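Long-range contacts in acetylxylan esterase (PDB 4JKO), which removes acetyl groups from the xylose units of xylan and xylo-oligosaccharides, working as a doughnut-shaped octamer of the SGNH hydrolase fold: residues D14-C19 against R192-V197; S119-T124 against E163-L168. The protein carries 1 engineered substitution. All coordinates share one frame; numbering follows the deposited sequence.

Contact 1: D14-C19 against R192-V197; sequences DAITDC and RVHPSV. Engineered in segment 14-19: Ala15 (natural residue Ser). With PO4 (phosphate ion), chain H.
Ala15, engineered in place of the nucleophilic serine inferred here, faces His194, the inferred charge-relay histidine, its CB 4.0 Å from NE2 and near the ring plane. A phosphate ion bridges the two: His194 NE2 donates to its O2 at 2.7 Å (157° at the hydrogen), and Ala15 N donates to its O1 at 3.0 Å (156°). Beside the phosphate bridge, CG1 anti to the carbonyl carbon (chi1 -53°) carries Ile16 CD1 obliquely to the imidazole, 3.8 Å from His194 CD2 and 3.4 Å from Val193 O. Next outward, the imidazole is positioned by Val193 CG1, 3.9 Å above the ring centre, and by Asp191, whose carboxylate bonds His194 ND1 and Val193 N. Within 14-19, Asp14 is the N-cap of helix 15-18: its OD1 accepts from Ile16 N at 2.9 Å, on the anti side of the carboxylate. Replacing His194 with an alanine would probably leave phosphate O2 without its imidazole donor and the Asp191 carboxylate without its ring partner. Gly63 N and Asn92 ND2, from inferred transition-state stabilisers, also bind the phosphate; their convergence with Ala15 N on one anion is consistent with an SGNH oxyanion hole beside the presumed Ser-His-Asp triad of the natural enzyme.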
ATOM      1  N   ASP A  14       6.907  20.556 -20.178  1.00 20.48           N
ATOM      2  CA  ASP A  14       6.392  20.544 -18.798  1.00 21.97           C
ATOM      3  C   ASP A  14       5.432  19.337 -18.678  1.00 20.28           C
ATOM      4  O   ASP A  14       5.540  18.409 -19.476  1.00 23.02           O
ATOM      5  CB  ASP A  14       5.740  21.877 -18.445  1.00 22.20           C
ATOM      6  CG  ASP A  14       4.619  22.260 -19.436  1.00 26.28           C
ATOM      7  OD1 ASP A  14       3.899  21.331 -19.956  1.00 25.88           O
ATOM      8  OD2 ASP A  14       4.462  23.473 -19.740  1.00 25.92           O
ATOM      9  N   ALA A  15       4.477  19.356 -17.740  1.00 22.88           N
ATOM     10  CA  ALA A  15       3.595  18.198 -17.528  1.00 21.28           C
ATOM     11  C   ALA A  15       2.851  17.801 -18.813  1.00 21.83           C
ATOM     12  O   ALA A  15       2.462  16.646 -19.026  1.00 20.53           O
ATOM     13  CB  ALA A  15       2.568  18.486 -16.469  1.00 21.47           C
ATOM     14  N   ILE A  16       2.515  18.792 -19.605  1.00 23.19           N
ATOM     15  CA  ILE A  16       1.706  18.522 -20.803  1.00 23.65           C
ATOM     16  C   ILE A  16       2.479  17.592 -21.735  1.00 25.06           C
ATOM     17  O   ILE A  16       1.900  16.686 -22.357  1.00 23.45           O
ATOM     18  CB  ILE A  16       1.225  19.823 -21.506  1.00 22.64           C
ATOM     19  CG1 ILE A  16       0.518  20.772 -20.547  1.00 25.32           C
ATOM     20  CG2 ILE A  16       0.417  19.460 -22.731  1.00 25.08           C
ATOM     21  CD1 ILE A  16      -0.688  20.154 -19.833  1.00 25.09           C
ATOM     22  N   THR A  17       3.805  17.744 -21.781  1.00 22.93           N
ATOM     23  CA  THR A  17       4.658  16.831 -22.509  1.00 20.90           C
ATOM     24  C   THR A  17       5.005  15.539 -21.726  1.00 20.87           C
ATOM     25  O   THR A  17       4.920  14.469 -22.259  1.00 20.01           O
ATOM     26  CB  THR A  17       5.976  17.601 -22.958  1.00 22.37           C
ATOM     27  OG1 THR A  17       5.599  18.676 -23.818  1.00 22.62           O
ATOM     28  CG2 THR A  17       6.879  16.686 -23.658  1.00 23.61           C
ATOM     29  N   ASP A  18       5.355  15.658 -20.443  1.00 20.63           N
ATOM     30  CA  ASP A  18       5.710  14.532 -19.585  1.00 22.75           C
ATOM     31  C   ASP A  18       4.604  13.450 -19.611  1.00 25.03           C
ATOM     32  O   ASP A  18       4.863  12.305 -20.027  1.00 22.99           O
ATOM     33  CB  ASP A  18       5.866  15.128 -18.177  1.00 22.15           C
ATOM     34  CG  ASP A  18       6.294  14.152 -17.152  1.00 24.97           C
ATOM     35  OD1 ASP A  18       6.098  12.910 -17.349  1.00 26.92           O
ATOM     36  OD2 ASP A  18       6.753  14.680 -16.094  1.00 25.29           O
ATOM     37  N   CYS A  19       3.405  13.843 -19.133  1.00 26.59           N
ATOM     38  CA  CYS A  19       2.288  12.935 -18.933  1.00 27.84           C
ATOM     39  C   CYS A  19       2.680  11.559 -18.331  1.00 25.33           C
ATOM     40  O   CYS A  19       2.272  10.539 -18.860  1.00 25.60           O
ATOM     41  CB  CYS A  19       1.579  12.699 -20.287  1.00 27.43           C
ATOM     42  SG  CYS A  19       0.698  14.140 -20.808  1.00 29.49           S
ATOM     43  N   ARG A 192      -7.959  24.458 -16.900  1.00 23.27           N
ATOM     44  CA  ARG A 192      -7.640  25.213 -18.115  1.00 23.35           C
ATOM     45  C   ARG A 192      -6.267  24.966 -18.614  1.00 22.36           C
ATOM     46  O   ARG A 192      -5.780  25.627 -19.543  1.00 20.66           O
ATOM     47  CB  ARG A 192      -7.966  26.706 -17.941  1.00 23.60           C
ATOM     48  CG  ARG A 192      -9.443  26.964 -17.792  1.00 23.64           C
ATOM     49  CD  ARG A 192      -9.853  28.420 -17.621  1.00 24.30           C
ATOM     50  NE  ARG A 192      -9.618  28.972 -16.288  1.00 23.12           N
ATOM     51  CZ  ARG A 192      -9.587  30.243 -15.981  1.00 21.86           C
ATOM     52  NH1 ARG A 192      -9.879  31.159 -16.904  1.00 22.68           N
ATOM     53  NH2 ARG A 192      -9.384  30.607 -14.692  1.00 21.82           N
ATOM     54  N   VAL A 193      -5.632  23.931 -18.094  1.00 21.11           N
ATOM     55  CA  VAL A 193      -4.281  23.564 -18.487  1.00 21.24           C
ATOM     56  C   VAL A 193      -4.115  22.086 -18.824  1.00 21.44           C
ATOM     57  O   VAL A 193      -3.660  21.774 -19.902  1.00 21.68           O
ATOM     58  CB  VAL A 193      -3.259  23.950 -17.387  1.00 21.20           C
ATOM     59  CG1 VAL A 193      -1.870  23.321 -17.668  1.00 25.46           C
ATOM     60  CG2 VAL A 193      -3.198  25.461 -17.188  1.00 22.77           C
ATOM     61  N   HIS A 194      -4.470  21.198 -17.890  1.00 21.17           N
ATOM     62  CA  HIS A 194      -4.282  19.739 -18.024  1.00 21.77           C
ATOM     63  C   HIS A 194      -5.536  19.122 -18.595  1.00 22.63           C
ATOM     64  O   HIS A 194      -6.513  19.048 -17.878  1.00 21.92           O
ATOM     65  CB  HIS A 194      -3.995  19.081 -16.689  1.00 22.41           C
ATOM     66  CG  HIS A 194      -2.799  19.647 -15.986  1.00 25.38           C
ATOM     67  ND1 HIS A 194      -2.921  20.562 -14.973  1.00 23.41           N
ATOM     68  CD2 HIS A 194      -1.469  19.488 -16.189  1.00 25.45           C
ATOM     69  CE1 HIS A 194      -1.729  20.902 -14.523  1.00 22.87           C
ATOM     70  NE2 HIS A 194      -0.827  20.291 -15.265  1.00 24.99           N
ATOM     71  N   PRO A 195      -5.541  18.783 -19.891  1.00 20.63           N
ATOM     72  CA  PRO A 195      -6.804  18.401 -20.476  1.00 22.23           C
ATOM     73  C   PRO A 195      -7.040  16.897 -20.565  1.00 23.10           C
ATOM     74  O   PRO A 195      -6.158  16.110 -20.218  1.00 23.63           O
ATOM     75  CB  PRO A 195      -6.676  18.888 -21.863  1.00 22.17           C
ATOM     76  CG  PRO A 195      -5.265  18.663 -22.159  1.00 21.50           C
ATOM     77  CD  PRO A 195      -4.512  18.910 -20.924  1.00 22.86           C
ATOM     78  N   SER A 196      -8.225  16.545 -21.078  1.00 23.31           N
ATOM     79  CA  SER A 196      -8.625  15.165 -21.327  1.00 22.60           C
ATOM     80  C   SER A 196      -7.921  14.632 -22.570  1.00 25.63           C
ATOM     81  O   SER A 196      -7.157  15.327 -23.241  1.00 23.02           O
ATOM     82  CB  SER A 196     -10.137  15.202 -21.613  1.00 25.86           C
ATOM     83  OG  SER A 196     -10.310  15.997 -22.798  1.00 25.14           O
ATOM     84  N   VAL A 197      -8.153  13.372 -22.872  1.00 25.68           N
ATOM     85  CA  VAL A 197      -7.671  12.745 -24.098  1.00 24.10           C
ATOM     86  C   VAL A 197      -7.927  13.649 -25.303  1.00 21.27           C
ATOM     87  O   VAL A 197      -7.099  13.736 -26.162  1.00 23.10           O
ATOM     88  CB  VAL A 197      -8.353  11.352 -24.300  1.00 23.25           C
ATOM     89  CG1 VAL A 197      -8.090  10.813 -25.686  1.00 23.25           C
ATOM     90  CG2 VAL A 197      -7.824  10.343 -23.243  1.00 24.48           C
TER
HETATM   91  P   PO4 H 306       2.554  21.533 -14.651  1.00 29.36           P
HETATM   92  O1  PO4 H 306       3.765  21.249 -15.535  1.00 25.10           O
HETATM   93  O2  PO4 H 306       1.685  20.338 -14.392  1.00 27.71           O
HETATM   94  O3  PO4 H 306       1.688  22.647 -15.142  1.00 27.26           O
HETATM   95  O4  PO4 H 306       3.170  21.951 -13.323  1.00 26.44           O

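Contact 2: S119-T124 against E163-L168; sequences SLVLET and EETNSL
Thr165 OG1 is held by a hydrogen bond with Ile161 O in the last turn of its helix, and it lies 2.9 Å from Ser167 OG. The same hydroxyl is 3.7 Å from Val121 CG1, so the polar end of the threonine sits against an aliphatic neighbour. With OG1 placed between the backbone N and the carbonyl carbon (chi1 63°), the CG2 methyl is directed beside the N, where it meets Val121 CG1 at 3.6 Å and Leu122 CD2 at 3.7 Å. The side chains of Val121 and Thr165 cross at about a right angle, and Val121 CG1 also comes within 3.9 Å of Ser167 OG. The chain turns here through a Schellman motif at Asn166, whose positive phi (68°) ends helix 146-164 and leads into strand 168-170. Val121 and Ser167 both touch Ile131 of strand 130-134, so the contact closes over that strand, between the C-terminal ends of two successive helices in the beta-alpha-beta crossovers of the parallel sheet. In helix 110-124, Leu120 O accepts Thr124 N and Thr124 OG1 from opposite faces of its plane, the hydroxyl at 2.6 Å; Trp73 NE1 bonds that same hydroxyl. At the outer margin, Leu122 CD1 lies 4.3 Å from Glu164 OE2, a carboxylate oxygen that is engaged in a salt bridge with Arg118.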
ATOM      1  N   SER A 119      18.038  31.579 -26.552  1.00 27.16           N
ATOM      2  CA  SER A 119      19.350  31.055 -26.414  1.00 27.59           C
ATOM      3  C   SER A 119      19.339  29.525 -26.619  1.00 31.21           C
ATOM      4  O   SER A 119      20.264  28.986 -27.250  1.00 27.32           O
ATOM      5  CB  SER A 119      19.904  31.464 -25.075  1.00 30.43           C
ATOM      6  OG  SER A 119      21.042  30.713 -24.746  1.00 40.40           O
ATOM      7  N   LEU A 120      18.340  28.811 -26.070  1.00 27.95           N
ATOM      8  CA  LEU A 120      18.292  27.323 -26.256  1.00 28.08           C
ATOM      9  C   LEU A 120      18.102  26.961 -27.741  1.00 23.73           C
ATOM     10  O   LEU A 120      18.768  26.091 -28.245  1.00 27.64           O
ATOM     11  CB  LEU A 120      17.156  26.721 -25.416  1.00 29.66           C
ATOM     12  CG  LEU A 120      17.286  26.923 -23.894  1.00 29.87           C
ATOM     13  CD1 LEU A 120      16.083  26.354 -23.143  1.00 28.47           C
ATOM     14  CD2 LEU A 120      18.577  26.263 -23.459  1.00 32.13           C
ATOM     15  N   VAL A 121      17.297  27.724 -28.459  1.00 25.07           N
ATOM     16  CA  VAL A 121      17.014  27.410 -29.828  1.00 26.24           C
ATOM     17  C   VAL A 121      18.264  27.673 -30.678  1.00 27.87           C
ATOM     18  O   VAL A 121      18.660  26.845 -31.491  1.00 26.95           O
ATOM     19  CB  VAL A 121      15.843  28.220 -30.335  1.00 27.35           C
ATOM     20  CG1 VAL A 121      15.646  27.987 -31.836  1.00 29.02           C
ATOM     21  CG2 VAL A 121      14.590  27.758 -29.622  1.00 26.51           C
ATOM     22  N   LEU A 122      18.882  28.834 -30.458  1.00 31.75           N
ATOM     23  CA  LEU A 122      20.132  29.176 -31.136  1.00 32.34           C
ATOM     24  C   LEU A 122      21.242  28.215 -30.861  1.00 31.70           C
ATOM     25  O   LEU A 122      22.000  27.894 -31.739  1.00 36.18           O
ATOM     26  CB  LEU A 122      20.599  30.613 -30.812  1.00 31.73           C
ATOM     27  CG  LEU A 122      19.730  31.721 -31.320  1.00 31.07           C
ATOM     28  CD1 LEU A 122      20.373  33.013 -30.876  1.00 33.65           C
ATOM     29  CD2 LEU A 122      19.659  31.708 -32.805  1.00 35.14           C
ATOM     30  N   GLU A 123      21.374  27.743 -29.665  1.00 31.02           N
ATOM     31  CA  GLU A 123      22.414  26.779 -29.416  1.00 34.06           C
ATOM     32  C   GLU A 123      22.136  25.390 -30.049  1.00 36.02           C
ATOM     33  O   GLU A 123      23.096  24.643 -30.403  1.00 30.32           O
ATOM     34  CB  GLU A 123      22.554  26.570 -27.948  1.00 32.68           C
ATOM     35  CG  GLU A 123      23.445  25.429 -27.497  1.00 42.01           C
ATOM     36  CD  GLU A 123      23.247  25.093 -26.020  1.00 51.41           C
ATOM     37  OE1 GLU A 123      22.532  25.875 -25.329  1.00 55.63           O
ATOM     38  OE2 GLU A 123      23.829  24.077 -25.550  1.00 52.79           O
ATOM     39  N   THR A 124      20.852  25.042 -30.127  1.00 29.87           N
ATOM     40  CA  THR A 124      20.438  23.708 -30.579  1.00 32.37           C
ATOM     41  C   THR A 124      20.379  23.622 -32.159  1.00 32.32           C
ATOM     42  O   THR A 124      20.698  22.601 -32.727  1.00 33.22           O
ATOM     43  CB  THR A 124      19.068  23.358 -29.954  1.00 29.41           C
ATOM     44  OG1 THR A 124      19.141  23.527 -28.509  1.00 30.08           O
ATOM     45  CG2 THR A 124      18.681  21.899 -30.299  1.00 33.46           C
ATOM     46  N   GLU A 163      10.546  32.372 -36.095  1.00 45.33           N
ATOM     47  CA  GLU A 163      10.910  33.128 -37.310  1.00 50.80           C
ATOM     48  C   GLU A 163      12.357  33.707 -37.243  1.00 42.84           C
ATOM     49  O   GLU A 163      13.112  33.511 -38.112  1.00 40.64           O
ATOM     50  CB  GLU A 163       9.831  34.129 -37.674  1.00 49.86           C
ATOM     51  CG  GLU A 163       8.851  33.594 -38.750  1.00 47.14           C
ATOM     52  CD  GLU A 163       7.505  34.280 -38.598  1.00 44.24           C
ATOM     53  OE1 GLU A 163       6.396  33.745 -38.758  1.00 40.35           O
ATOM     54  OE2 GLU A 163       7.539  35.426 -38.212  1.00 59.24           O
ATOM     55  N   GLU A 164      12.810  34.318 -36.135  1.00 52.61           N
ATOM     56  CA  GLU A 164      14.221  34.754 -36.067  1.00 45.03           C
ATOM     57  C   GLU A 164      15.118  33.569 -36.367  1.00 48.89           C
ATOM     58  O   GLU A 164      16.115  33.754 -37.033  1.00 48.81           O
ATOM     59  CB  GLU A 164      14.603  35.472 -34.700  1.00 39.99           C
ATOM     60  CG  GLU A 164      16.095  35.562 -34.372  1.00 37.75           C
ATOM     61  CD  GLU A 164      16.379  35.859 -32.832  1.00 39.37           C
ATOM     62  OE1 GLU A 164      15.437  36.115 -32.037  1.00 34.07           O
ATOM     63  OE2 GLU A 164      17.549  35.802 -32.431  1.00 38.20           O
ATOM     64  N   THR A 165      14.779  32.352 -35.893  1.00 48.57           N
ATOM     65  CA  THR A 165      15.606  31.131 -36.110  1.00 47.45           C
ATOM     66  C   THR A 165      15.200  30.165 -37.177  1.00 35.93           C
ATOM     67  O   THR A 165      15.750  29.102 -37.279  1.00 42.87           O
ATOM     68  CB  THR A 165      15.570  30.218 -34.912  1.00 48.73           C
ATOM     69  OG1 THR A 165      14.183  29.771 -34.743  1.00 44.56           O
ATOM     70  CG2 THR A 165      16.158  30.978 -33.696  1.00 48.66           C
ATOM     71  N   ASN A 166      14.161  30.439 -37.893  1.00 46.96           N
ATOM     72  CA  ASN A 166      13.722  29.428 -38.876  1.00 42.99           C
ATOM     73  C   ASN A 166      13.131  28.047 -38.409  1.00 51.43           C
ATOM     74  O   ASN A 166      13.259  27.045 -39.095  1.00 42.19           O
ATOM     75  CB  ASN A 166      14.849  29.083 -39.766  1.00 50.22           C
ATOM     76  CG  ASN A 166      14.352  28.462 -41.053  1.00 57.40           C
ATOM     77  OD1 ASN A 166      13.290  28.815 -41.548  1.00 63.54           O
ATOM     78  ND2 ASN A 166      15.081  27.490 -41.551  1.00 68.24           N
ATOM     79  N   SER A 167      12.467  27.967 -37.268  1.00 51.97           N
ATOM     80  CA  SER A 167      12.016  26.642 -36.831  1.00 45.07           C
ATOM     81  C   SER A 167      10.567  26.382 -37.330  1.00 36.95           C
ATOM     82  O   SER A 167       9.846  27.303 -37.588  1.00 39.51           O
ATOM     83  CB  SER A 167      12.090  26.588 -35.320  1.00 48.11           C
ATOM     84  OG  SER A 167      13.380  26.938 -34.814  1.00 43.08           O
ATOM     85  N   LEU A 168      10.140  25.129 -37.409  1.00 40.77           N
ATOM     86  CA  LEU A 168       8.709  24.855 -37.483  1.00 36.83           C
ATOM     87  C   LEU A 168       7.981  25.436 -36.266  1.00 35.44           C
ATOM     88  O   LEU A 168       8.592  25.667 -35.234  1.00 33.11           O
ATOM     89  CB  LEU A 168       8.494  23.375 -37.584  1.00 38.56           C
ATOM     90  CG  LEU A 168       8.438  22.647 -38.926  1.00 44.25           C
ATOM     91  CD1 LEU A 168       9.041  23.449 -40.031  1.00 50.41           C
ATOM     92  CD2 LEU A 168       9.036  21.290 -38.891  1.00 41.03           C
TER

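Strand 8-13 leads the chain into 14-19, the first half of contact 1, whose partner 192-197 comes after all five strands of the sheet. Contact 1 therefore closes a long loop of 172 residues, joining the start of helix 15-18 to the approach to helix 197-210. Contact 2 begins and ends within that span: helix 110-124 leads to strand 130-134, then helix 146-164, whose last turn and following loop (163-168) return to 119-124 across 38 residues. It ties the C-terminal ends of these helices, just before strands 130-134 and 168-170. The two nest without crossing. Their centres lie 24 Å apart on opposite sides of the chain's centre, one at the active site, the other away from it.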